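Long-range contacts in acyl-coenzyme A thioesterase THEM4 (Rhodococcus sp., PDB 2OV9), which probably hydrolyses fatty acyl-coenzyme A thioesters to the free fatty acid and coenzyme A, as a hot-dog-fold thioesterase: residues V17-P22 against P101-G106; A33-V38 against E95-P100; R113-L118 against P171-G176; L118-Q123 against T166-P171. All coordinates share one frame; numbering follows the deposited sequence.

Contact 1. Residues V17-P22 against P101-G106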
loop_
_atom_site.group_PDB
_atom_site.type_symbol
_atom_site.label_atom_id
_atom_site.label_comp_id
_atom_site.label_asym_id
_atom_site.label_seq_id
_atom_site.Cartn_x
_atom_site.Cartn_y
_atom_site.Cartn_z
ATOM N N VAL B 17 -0.318 23.612 0.958
ATOM C CA VAL B 17 -0.722 22.259 0.586
ATOM C C VAL B 17 0.371 21.736 -0.323
ATOM O O VAL B 17 0.697 22.393 -1.303
ATOM C CB VAL B 17 -2.076 22.244 -0.149
ATOM C CG1 VAL B 17 -2.461 20.798 -0.532
ATOM C CG2 VAL B 17 -3.171 22.855 0.731
ATOM N N LEU B 18 0.934 20.570 0.001
ATOM C CA LEU B 18 2.061 20.013 -0.765
ATOM C C LEU B 18 1.657 18.978 -1.803
ATOM O O LEU B 18 2.314 18.806 -2.849
ATOM C CB LEU B 18 3.070 19.398 0.193
ATOM C CG LEU B 18 3.680 20.395 1.179
ATOM C CD1 LEU B 18 4.612 19.696 2.116
ATOM C CD2 LEU B 18 4.426 21.475 0.417
ATOM N N THR B 19 0.591 18.263 -1.488
ATOM C CA THR B 19 0.029 17.259 -2.374
ATOM C C THR B 19 -0.813 17.954 -3.446
ATOM O O THR B 19 -1.035 19.162 -3.391
ATOM C CB THR B 19 -0.817 16.291 -1.581
ATOM O OG1 THR B 19 -1.727 17.034 -0.758
ATOM C CG2 THR B 19 0.082 15.464 -0.686
ATOM N N SER B 20 -1.245 17.199 -4.444
ATOM C CA SER B 20 -1.983 17.792 -5.546
ATOM C C SER B 20 -3.383 18.257 -5.136
ATOM O O SER B 20 -4.158 17.473 -4.599
ATOM C CB SER B 20 -2.083 16.810 -6.701
ATOM O OG SER B 20 -2.564 17.496 -7.839
ATOM N N PRO B 21 -3.730 19.529 -5.444
ATOM C CA PRO B 21 -5.055 20.040 -5.055
ATOM C C PRO B 21 -6.148 19.442 -5.934
ATOM O O PRO B 21 -5.848 19.018 -7.060
ATOM C CB PRO B 21 -4.946 21.558 -5.269
ATOM C CG PRO B 21 -3.796 21.760 -6.180
ATOM C CD PRO B 21 -2.941 20.519 -6.198
ATOM N N PRO B 22 -7.387 19.325 -5.397
ATOM C CA PRO B 22 -8.555 19.011 -6.219
ATOM C C PRO B 22 -8.735 20.057 -7.305
ATOM O O PRO B 22 -8.583 21.251 -7.042
ATOM C CB PRO B 22 -9.730 19.067 -5.223
ATOM C CG PRO B 22 -9.182 19.720 -3.979
ATOM C CD PRO B 22 -7.732 19.395 -3.964
ATOM N N PRO B 101 -6.771 9.212 -1.082
ATOM C CA PRO B 101 -5.402 9.703 -1.015
ATOM C C PRO B 101 -5.173 10.577 0.197
ATOM O O PRO B 101 -6.116 11.163 0.752
ATOM C CB PRO B 101 -5.254 10.540 -2.294
ATOM C CG PRO B 101 -6.637 11.066 -2.583
ATOM C CD PRO B 101 -7.627 10.145 -1.845
ATOM N N VAL B 102 -3.923 10.628 0.620
ATOM C CA VAL B 102 -3.537 11.477 1.747
ATOM C C VAL B 102 -3.220 12.879 1.249
ATOM O O VAL B 102 -2.515 13.040 0.264
ATOM C CB VAL B 102 -2.321 10.899 2.516
ATOM C CG1 VAL B 102 -2.048 11.763 3.778
ATOM C CG2 VAL B 102 -2.590 9.442 2.933
ATOM N N VAL B 103 -3.752 13.877 1.943
ATOM C CA VAL B 103 -3.482 15.284 1.669
ATOM C C VAL B 103 -2.489 15.753 2.740
ATOM O O VAL B 103 -2.697 15.480 3.941
ATOM C CB VAL B 103 -4.792 16.086 1.787
ATOM C CG1 VAL B 103 -4.549 17.568 1.636
ATOM C CG2 VAL B 103 -5.806 15.579 0.732
ATOM N N LEU B 104 -1.421 16.431 2.321
ATOM C CA LEU B 104 -0.399 16.886 3.269
ATOM C C LEU B 104 -0.116 18.376 3.152
ATOM O O LEU B 104 -0.102 18.937 2.039
ATOM C CB LEU B 104 0.914 16.113 3.080
ATOM C CG LEU B 104 0.841 14.604 3.234
ATOM C CD1 LEU B 104 2.113 13.961 2.598
ATOM C CD2 LEU B 104 0.657 14.237 4.704
ATOM N N GLU B 105 0.117 19.006 4.306
ATOM C CA GLU B 105 0.559 20.390 4.308
ATOM C C GLU B 105 1.907 20.544 4.984
ATOM O O GLU B 105 2.277 19.740 5.832
ATOM C CB GLU B 105 -0.486 21.318 4.920
ATOM C CG GLU B 105 -0.795 21.042 6.343
ATOM C CD GLU B 105 -2.029 21.812 6.826
ATOM O OE1 GLU B 105 -2.495 22.756 6.134
ATOM O OE2 GLU B 105 -2.545 21.459 7.903
ATOM N N GLY B 106 2.658 21.555 4.557
ATOM C CA GLY B 106 3.910 21.892 5.226
ATOM C C GLY B 106 3.673 22.969 6.272
ATOM O O GLY B 106 2.924 23.929 6.033
#
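Val102 meets Thr19 through its carbonyl: the Thr19 methyl CG2 lies 3.7 Å from Val102 O. One residue on, the Val103 methyl CG1 packs at 3.7 Å against the Thr19 hydroxyl OG1 and, more loosely, near Val17 CG1. Leu104 is held twice. Its N-H gives a hydrogen bond to Thr19 OG1 (3.2 Å between Leu104 N and OG1, 163° at the hydrogen), and its carbonyl O accepts from Leu18 N at 2.8 Å. With OG1 between the backbone N and the carbonyl carbon of Thr19 (chi1 50°), the hydroxyl oxygen faces Leu104 N, and CG2 touches Leu104 CB. An alanine in place of Thr19 would probably leave the Leu104 N-H without this acceptor and open a gap beside the Leu104 side chain. Here the N-terminal strand 16-17 adds an edge strand to the antiparallel hot-dog sheet within this chain, pairing with strand 105-106, and Leu18 also packs on Val144 and Trp148 of helix 131-148. At Glu105 the pairing is antiparallel and non-hydrogen-bonded, its CA 4.4 Å from Val17 CA. Gly106 closes the row, with Leu18 CD1 lying 3.6 Å from Gly106 N.

Contact 2. Residues A33-V38 against E95-P100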
loop_
_atom_site.group_PDB
_atom_site.type_symbol
_atom_site.label_atom_id
_atom_site.label_comp_id
_atom_site.label_asym_id
_atom_site.label_seq_id
_atom_site.Cartn_x
_atom_site.Cartn_y
_atom_site.Cartn_z
ATOM N N ALA B 33 -14.427 7.231 -8.206
ATOM C CA ALA B 33 -15.440 6.206 -8.439
ATOM C C ALA B 33 -14.813 4.811 -8.368
ATOM O O ALA B 33 -15.401 3.896 -7.780
ATOM C CB ALA B 33 -16.097 6.426 -9.780
ATOM N N ALA B 34 -13.627 4.645 -8.961
ATOM C CA ALA B 34 -12.843 3.425 -8.781
ATOM C C ALA B 34 -12.551 3.092 -7.326
ATOM O O ALA B 34 -12.690 1.929 -6.918
ATOM C CB ALA B 34 -11.528 3.478 -9.586
ATOM N N ARG B 35 -12.158 4.087 -6.533
ATOM C CA ARG B 35 -11.897 3.850 -5.109
ATOM C C ARG B 35 -13.166 3.318 -4.441
ATOM O O ARG B 35 -13.108 2.469 -3.551
ATOM C CB ARG B 35 -11.451 5.143 -4.405
ATOM C CG ARG B 35 -10.079 5.658 -4.837
ATOM C CD ARG B 35 -9.595 6.846 -3.938
ATOM N NE ARG B 35 -8.293 7.309 -4.389
ATOM C CZ ARG B 35 -8.117 8.349 -5.191
ATOM N NH1 ARG B 35 -9.169 9.066 -5.590
ATOM N NH2 ARG B 35 -6.907 8.682 -5.586
ATOM N N ARG B 36 -14.303 3.838 -4.879
ATOM C CA ARG B 36 -15.593 3.467 -4.297
ATOM C C ARG B 36 -15.940 2.007 -4.659
ATOM O O ARG B 36 -16.489 1.264 -3.837
ATOM C CB ARG B 36 -16.663 4.443 -4.798
ATOM C CG ARG B 36 -18.011 4.231 -4.217
ATOM C CD ARG B 36 -19.058 5.043 -4.958
ATOM N NE ARG B 36 -20.394 4.659 -4.519
ATOM C CZ ARG B 36 -21.514 5.159 -5.026
ATOM N NH1 ARG B 36 -21.466 6.076 -6.006
ATOM N NH2 ARG B 36 -22.689 4.746 -4.551
ATOM N N VAL B 37 -15.631 1.624 -5.888
ATOM C CA VAL B 37 -15.777 0.244 -6.364
ATOM C C VAL B 37 -14.876 -0.729 -5.560
ATOM O O VAL B 37 -15.349 -1.796 -5.123
ATOM C CB VAL B 37 -15.439 0.123 -7.883
ATOM C CG1 VAL B 37 -15.284 -1.346 -8.299
ATOM C CG2 VAL B 37 -16.476 0.838 -8.754
ATOM N N VAL B 38 -13.595 -0.375 -5.414
ATOM C CA VAL B 38 -12.631 -1.142 -4.601
ATOM C C VAL B 38 -13.157 -1.378 -3.188
ATOM O O VAL B 38 -13.160 -2.510 -2.715
ATOM C CB VAL B 38 -11.243 -0.471 -4.554
ATOM C CG1 VAL B 38 -10.324 -1.155 -3.506
ATOM C CG2 VAL B 38 -10.596 -0.462 -5.966
ATOM N N GLU B 95 -4.863 10.426 -9.116
ATOM C CA GLU B 95 -5.287 9.502 -10.147
ATOM C C GLU B 95 -4.887 8.062 -9.834
ATOM O O GLU B 95 -5.008 7.167 -10.692
ATOM C CB GLU B 95 -4.768 9.935 -11.529
ATOM C CG GLU B 95 -5.517 11.121 -12.122
ATOM C CD GLU B 95 -4.784 12.458 -11.980
ATOM O OE1 GLU B 95 -3.871 12.741 -12.787
ATOM O OE2 GLU B 95 -5.164 13.269 -11.110
ATOM N N ASN B 96 -4.436 7.839 -8.595
ATOM C CA ASN B 96 -3.989 6.523 -8.174
ATOM C C ASN B 96 -4.988 5.947 -7.182
ATOM O O ASN B 96 -5.027 6.354 -6.037
ATOM C CB ASN B 96 -2.565 6.592 -7.610
ATOM C CG ASN B 96 -1.984 5.228 -7.350
ATOM O OD1 ASN B 96 -2.722 4.261 -7.094
ATOM N ND2 ASN B 96 -0.659 5.129 -7.414
ATOM N N ALA B 97 -5.833 5.018 -7.641
ATOM C CA ALA B 97 -6.922 4.539 -6.803
ATOM C C ALA B 97 -6.460 3.728 -5.592
ATOM O O ALA B 97 -7.256 3.494 -4.677
ATOM C CB ALA B 97 -7.986 3.771 -7.621
ATOM N N LEU B 98 -5.178 3.355 -5.564
ATOM C CA LEU B 98 -4.563 2.752 -4.363
ATOM C C LEU B 98 -4.380 3.746 -3.240
ATOM O O LEU B 98 -4.313 3.340 -2.077
ATOM C CB LEU B 98 -3.159 2.188 -4.672
ATOM C CG LEU B 98 -3.111 0.730 -5.153
ATOM C CD1 LEU B 98 -3.918 0.555 -6.365
ATOM C CD2 LEU B 98 -1.657 0.316 -5.428
ATOM N N ALA B 99 -4.241 5.031 -3.597
ATOM C CA ALA B 99 -4.022 6.102 -2.621
ATOM C C ALA B 99 -5.323 6.450 -1.905
ATOM O O ALA B 99 -6.373 6.504 -2.535
ATOM C CB ALA B 99 -3.401 7.355 -3.335
ATOM N N PRO B 100 -5.286 6.632 -0.568
ATOM C CA PRO B 100 -6.536 6.994 0.084
ATOM C C PRO B 100 -7.368 8.072 -0.620
ATOM O O PRO B 100 -8.555 7.853 -0.777
ATOM C CB PRO B 100 -6.086 7.415 1.492
ATOM C CG PRO B 100 -4.955 6.471 1.756
ATOM C CD PRO B 100 -4.202 6.439 0.418
#
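Arg35 reaches from its helix into the turn at Asn96-Ala99 and touches that loop along most of its length. Its CB starts off to one side of the loop, and CG, anti to the carbonyl carbon (chi1 -68°), lies 3.6 Å from Ala97 O and also meets the Ala97 methyl. From CG the chain runs extended to NE. CD lies near two carbonyl oxygens, 3.5 Å from Pro100 O and about as far from Ala99 O. NE then donates to Ala99 O at 2.8 Å, almost along the C=O axis, although the acceptor is tilted out of the guanidinium plane. At the tip NH2 donates to Asn96 O, 3.0 Å away and above the plane of that carbonyl. Ala99 N, closing the type I turn, reaches Asn96 O from the opposite face, so the oxygen is gripped by two donors. NH2 also bonds Pro94 O, and NH1 forms a salt bridge with Asp32. An alanine at Arg35 would probably leave Ala99 O without this donor, take one of the two bonds from Asn96 O and leave Asp32 without its charged mate. Beside the arginine, Ala34 CB packs on Ala97 CB at 4.1 Å. Asn96 OD1 accepts from Leu98 N, an Asx turn within the loop. The contact joins helix 26-43 to the loop leading into strand 105-106, with Pro100 lying against Leu118 and Tyr122, and Leu98 packing on Val38 of the second subunit.

Contact 3. Residues R113-L118 against P171-G176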
loop_
_atom_site.group_PDB
_atom_site.type_symbol
_atom_site.label_atom_id
_atom_site.label_comp_id
_atom_site.label_asym_id
_atom_site.label_seq_id
_atom_site.Cartn_x
_atom_site.Cartn_y
_atom_site.Cartn_z
ATOM N N ARG B 113 2.222 17.622 7.737
ATOM C CA ARG B 113 1.089 17.051 8.466
ATOM C C ARG B 113 -0.114 16.801 7.559
ATOM O O ARG B 113 -0.400 17.594 6.659
ATOM C CB ARG B 113 0.653 18.016 9.585
ATOM C CG ARG B 113 -0.518 17.522 10.434
ATOM C CD ARG B 113 -0.926 18.591 11.453
ATOM N NE ARG B 113 -2.295 18.412 11.957
ATOM C CZ ARG B 113 -2.575 17.971 13.174
ATOM N NH1 ARG B 113 -1.575 17.656 13.994
ATOM N NH2 ARG B 113 -3.836 17.851 13.585
ATOM N N GLY B 114 -0.840 15.719 7.828
ATOM C CA GLY B 114 -2.147 15.518 7.211
ATOM C C GLY B 114 -2.969 14.590 8.085
ATOM O O GLY B 114 -2.440 13.976 9.019
ATOM N N THR B 115 -4.258 14.507 7.786
ATOM C CA THR B 115 -5.174 13.627 8.496
ATOM C C THR B 115 -5.897 12.791 7.462
ATOM O O THR B 115 -6.353 13.314 6.439
ATOM C CB THR B 115 -6.189 14.464 9.277
ATOM O OG1 THR B 115 -5.471 15.274 10.218
ATOM C CG2 THR B 115 -7.148 13.590 10.047
ATOM N N VAL B 116 -6.013 11.494 7.740
ATOM C CA VAL B 116 -6.663 10.565 6.822
ATOM C C VAL B 116 -7.539 9.603 7.618
ATOM O O VAL B 116 -7.138 9.127 8.667
ATOM C CB VAL B 116 -5.593 9.768 6.014
ATOM C CG1 VAL B 116 -4.784 8.835 6.930
ATOM C CG2 VAL B 116 -6.248 8.971 4.854
ATOM N N THR B 117 -8.728 9.326 7.106
ATOM C CA THR B 117 -9.604 8.337 7.694
ATOM C C THR B 117 -9.537 7.124 6.757
ATOM O O THR B 117 -9.907 7.228 5.591
ATOM C CB THR B 117 -11.028 8.883 7.787
ATOM O OG1 THR B 117 -11.033 9.958 8.728
ATOM C CG2 THR B 117 -11.976 7.803 8.268
ATOM N N LEU B 118 -9.034 5.992 7.248
ATOM C CA LEU B 118 -8.811 4.836 6.375
ATOM C C LEU B 118 -9.929 3.813 6.401
ATOM O O LEU B 118 -10.619 3.650 7.399
ATOM C CB LEU B 118 -7.458 4.169 6.677
ATOM C CG LEU B 118 -6.194 4.966 6.398
ATOM C CD1 LEU B 118 -4.976 4.308 7.065
ATOM C CD2 LEU B 118 -5.935 5.119 4.885
ATOM N N PRO B 171 -10.174 9.493 12.186
ATOM C CA PRO B 171 -9.114 10.373 11.711
ATOM C C PRO B 171 -7.756 10.037 12.339
ATOM O O PRO B 171 -7.621 10.012 13.569
ATOM C CB PRO B 171 -9.593 11.778 12.137
ATOM C CG PRO B 171 -10.991 11.621 12.575
ATOM C CD PRO B 171 -11.189 10.222 12.991
ATOM N N LEU B 172 -6.775 9.739 11.490
ATOM C CA LEU B 172 -5.389 9.517 11.919
ATOM C C LEU B 172 -4.478 10.668 11.462
ATOM O O LEU B 172 -4.471 11.014 10.290
ATOM C CB LEU B 172 -4.851 8.220 11.275
ATOM C CG LEU B 172 -5.709 6.959 11.460
ATOM C CD1 LEU B 172 -5.137 5.798 10.639
ATOM C CD2 LEU B 172 -5.883 6.567 12.944
ATOM N N THR B 173 -3.703 11.245 12.382
ATOM C CA THR B 173 -2.817 12.339 12.032
ATOM C C THR B 173 -1.474 11.778 11.686
ATOM O O THR B 173 -0.848 11.136 12.527
ATOM C CB THR B 173 -2.620 13.295 13.219
ATOM O OG1 THR B 173 -3.907 13.710 13.699
ATOM C CG2 THR B 173 -1.780 14.530 12.789
ATOM N N LEU B 174 -1.028 12.062 10.469
ATOM C CA LEU B 174 0.293 11.700 10.006
ATOM C C LEU B 174 1.189 12.930 10.075
ATOM O O LEU B 174 0.788 14.008 9.663
ATOM C CB LEU B 174 0.232 11.224 8.556
ATOM C CG LEU B 174 -0.842 10.218 8.106
ATOM C CD1 LEU B 174 -0.666 9.886 6.631
ATOM C CD2 LEU B 174 -0.827 8.923 8.914
ATOM N N THR B 175 2.396 12.768 10.612
ATOM C CA THR B 175 3.350 13.866 10.721
ATOM C C THR B 175 4.757 13.339 10.406
ATOM O O THR B 175 5.069 12.193 10.720
ATOM C CB THR B 175 3.343 14.447 12.147
ATOM O OG1 THR B 175 1.998 14.808 12.516
ATOM C CG2 THR B 175 4.217 15.673 12.217
ATOM N N GLY B 176 5.592 14.177 9.801
ATOM C CA GLY B 176 6.994 13.845 9.506
ATOM C C GLY B 176 7.828 15.113 9.631
ATOM O O GLY B 176 7.316 16.214 9.432
#
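Residues 113-117 and 171-176 run antiparallel, their short axes 4.4 Å apart at 150°, with two hydrogen-bonded pairs, Gly114 with Leu174 and Val116 with Leu172, each bonded in both directions. The shortest of these bonds, Leu174 N to Gly114 O, is 2.8 Å. Between them, Thr115 faces Thr173 in a non-hydrogen-bonded pair, where Thr115 CA also makes a CA-H...O contact with Leu172 O. On the face carrying Arg113, Thr115 and Thr173, the arginine chain runs extended and lays its guanidinium against Thr173: the methyl CG2 stands 3.4 Å above one face of the group, offset toward the rim beside NH1. Thr115 CG2 and Pro171 CB lie side by side, 3.7 Å apart. The face of Val116, Leu172 and Leu174 is apolar and buried. Val116 CG1 touches Leu172 CB and, at 4.3 Å, Leu174 CD1. Further along the chain, Leu118 CD1 meets Leu172 CD1 at 3.9 Å, the two leucines crossing at about a right angle. This buried side of the hot-dog sheet turns to helix 131-148, which Leu118 touches at Leu137 and Leu174 at Val141; beyond strand 171-182, Leu172 and Leu174 both rest on Ile192 of strand 185-194.

Contact 4. Residues L118-Q123 against T166-P171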
loop_
_atom_site.group_PDB
_atom_site.type_symbol
_atom_site.label_atom_id
_atom_site.label_comp_id
_atom_site.label_asym_id
_atom_site.label_seq_id
_atom_site.Cartn_x
_atom_site.Cartn_y
_atom_site.Cartn_z
ATOM N N LEU B 118 -9.034 5.992 7.248
ATOM C CA LEU B 118 -8.811 4.836 6.375
ATOM C C LEU B 118 -9.929 3.813 6.401
ATOM O O LEU B 118 -10.619 3.650 7.399
ATOM C CB LEU B 118 -7.458 4.169 6.677
ATOM C CG LEU B 118 -6.194 4.966 6.398
ATOM C CD1 LEU B 118 -4.976 4.308 7.065
ATOM C CD2 LEU B 118 -5.935 5.119 4.885
ATOM N N THR B 119 -10.058 3.109 5.284
ATOM C CA THR B 119 -11.192 2.247 4.957
ATOM C C THR B 119 -10.780 0.790 4.775
ATOM O O THR B 119 -9.574 0.459 4.814
ATOM C CB THR B 119 -11.788 2.709 3.640
ATOM O OG1 THR B 119 -10.719 2.867 2.697
ATOM C CG2 THR B 119 -12.508 4.057 3.808
ATOM N N ILE B 120 -11.758 -0.087 4.544
ATOM C CA ILE B 120 -11.470 -1.527 4.647
ATOM C C ILE B 120 -10.430 -2.119 3.699
ATOM O O ILE B 120 -9.886 -3.144 4.006
ATOM C CB ILE B 120 -12.697 -2.483 4.671
ATOM C CG1 ILE B 120 -13.601 -2.315 3.451
ATOM C CG2 ILE B 120 -13.437 -2.436 6.023
ATOM C CD1 ILE B 120 -14.515 -3.549 3.275
ATOM N N PRO B 121 -10.181 -1.511 2.530
ATOM C CA PRO B 121 -9.076 -2.080 1.725
ATOM C C PRO B 121 -7.725 -2.056 2.415
ATOM O O PRO B 121 -6.837 -2.855 2.053
ATOM C CB PRO B 121 -9.047 -1.157 0.494
ATOM C CG PRO B 121 -10.443 -0.734 0.342
ATOM C CD PRO B 121 -10.858 -0.439 1.777
ATOM N N TYR B 122 -7.567 -1.128 3.363
ATOM C CA TYR B 122 -6.314 -0.914 4.136
ATOM C C TYR B 122 -6.197 -1.777 5.416
ATOM O O TYR B 122 -5.227 -1.645 6.201
ATOM C CB TYR B 122 -6.162 0.599 4.455
ATOM C CG TYR B 122 -6.190 1.436 3.186
ATOM C CD1 TYR B 122 -5.072 1.522 2.359
ATOM C CD2 TYR B 122 -7.368 2.048 2.760
ATOM C CE1 TYR B 122 -5.097 2.278 1.168
ATOM C CE2 TYR B 122 -7.421 2.773 1.561
ATOM C CZ TYR B 122 -6.288 2.879 0.782
ATOM O OH TYR B 122 -6.338 3.606 -0.373
ATOM N N GLN B 123 -7.163 -2.680 5.579
ATOM C CA GLN B 123 -7.330 -3.506 6.797
ATOM C C GLN B 123 -6.296 -4.622 6.918
ATOM O O GLN B 123 -5.994 -5.306 5.937
ATOM C CB GLN B 123 -8.718 -4.123 6.805
ATOM C CG GLN B 123 -9.128 -4.947 8.065
ATOM C CD GLN B 123 -10.645 -5.168 8.112
ATOM O OE1 GLN B 123 -11.261 -5.523 7.110
ATOM N NE2 GLN B 123 -11.245 -4.950 9.264
ATOM N N THR B 166 -3.988 0.698 15.428
ATOM C CA THR B 166 -4.275 1.836 14.570
ATOM C C THR B 166 -5.628 1.602 13.911
ATOM O O THR B 166 -5.742 0.755 13.038
ATOM C CB THR B 166 -3.205 1.960 13.473
ATOM O OG1 THR B 166 -1.894 1.901 14.061
ATOM C CG2 THR B 166 -3.369 3.277 12.746
ATOM N N PRO B 167 -6.661 2.315 14.335
ATOM C CA PRO B 167 -7.989 1.947 13.833
ATOM C C PRO B 167 -8.336 2.447 12.456
ATOM O O PRO B 167 -7.895 3.504 12.043
ATOM C CB PRO B 167 -8.949 2.600 14.847
ATOM C CG PRO B 167 -8.143 3.770 15.404
ATOM C CD PRO B 167 -6.705 3.411 15.331
ATOM N N LEU B 168 -9.169 1.682 11.771
ATOM C CA LEU B 168 -9.851 2.135 10.569
ATOM C C LEU B 168 -11.009 3.035 10.990
ATOM O O LEU B 168 -11.417 3.026 12.164
ATOM C CB LEU B 168 -10.401 0.919 9.803
ATOM C CG LEU B 168 -9.411 -0.121 9.251
ATOM C CD1 LEU B 168 -10.177 -1.302 8.714
ATOM C CD2 LEU B 168 -8.537 0.529 8.164
ATOM N N PHE B 169 -11.549 3.788 10.032
ATOM C CA PHE B 169 -12.796 4.553 10.193
ATOM C C PHE B 169 -12.733 5.757 11.135
ATOM O O PHE B 169 -13.772 6.259 11.579
ATOM C CB PHE B 169 -13.970 3.647 10.606
ATOM C CG PHE B 169 -13.940 2.273 9.976
ATOM C CD1 PHE B 169 -13.871 2.122 8.584
ATOM C CD2 PHE B 169 -13.987 1.141 10.775
ATOM C CE1 PHE B 169 -13.826 0.846 8.005
ATOM C CE2 PHE B 169 -13.955 -0.158 10.208
ATOM C CZ PHE B 169 -13.878 -0.299 8.814
ATOM N N GLU B 170 -11.534 6.190 11.489
ATOM C CA GLU B 170 -11.413 7.396 12.302
ATOM C C GLU B 170 -10.191 8.187 11.876
ATOM O O GLU B 170 -9.295 7.632 11.258
ATOM C CB GLU B 170 -11.397 7.067 13.798
ATOM C CG GLU B 170 -10.084 6.604 14.339
ATOM C CD GLU B 170 -10.222 6.119 15.783
ATOM O OE1 GLU B 170 -11.111 5.282 16.048
ATOM O OE2 GLU B 170 -9.440 6.569 16.651
ATOM N N PRO B 171 -10.174 9.493 12.186
ATOM C CA PRO B 171 -9.114 10.373 11.711
ATOM C C PRO B 171 -7.756 10.037 12.339
ATOM O O PRO B 171 -7.621 10.012 13.569
ATOM C CB PRO B 171 -9.593 11.778 12.137
ATOM C CG PRO B 171 -10.991 11.621 12.575
ATOM C CD PRO B 171 -11.189 10.222 12.991
HETATM O O HOH W 1 -8.539 5.382 10.073
#
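A water bridges Leu118 to residues 167-170 with three hydrogen bonds: it accepts from Leu118 N at 2.9 Å and donates to Pro167 O at 2.8 Å and to Glu170 O at 2.7 Å. It thus gives one backbone N-H and two carbonyls a partner between the segments. Next to it the chains join directly, Phe169 N donating to Leu118 O at 2.8 Å. Leu168 carries much of the packing. Its CG is anti to the carbonyl carbon (chi1 -63°), and the two methyls beyond it go to different partners: CD2 lies 3.5 Å from Thr119 O and also near Leu118 CB, whereas CD1 packs 3.7 Å from Gln123 CB, the leucine and glutamine side chains crossing at about a right angle. The Phe169 ring carries Leu168 CB over the centre of one face, 3.5 Å above it. Its edge meets Ile120, the methyl CG2 standing in the ring plane 3.5 Å from CZ. Two backbone bonds, Tyr122 N to Thr119 O and Gln123 N to Ile120 O, hold the short 3-10 turn at 120-122. The contact joins the loop after strand 112-117 to the one entering strand 171-182; helix 26-43 lies against Thr119, Ile120 and Pro121, and Leu98 of the second subunit packs on Pro121 and Tyr122.

From the N terminus, contact 1 closes the first large loop, where 101-106 comes back onto 17-22 after the helical region. Contact 2 is nested inside that loop and ties helix 26-43 to the segment just ahead of 101-106; the two touch where Pro101 packs on Arg35. After contact 1 has closed, contact 3 opens and closes a second loop holding helix 131-148 and strand 154-162, with contact 4 nested inside it and sharing Leu118 and Pro171. Contacts 1 and 3 meet in one sheet through neighbouring strands 105-106 and 112-117. Contacts 2 and 4 meet at Leu98 O and Tyr122 OH, and both touch the second subunit.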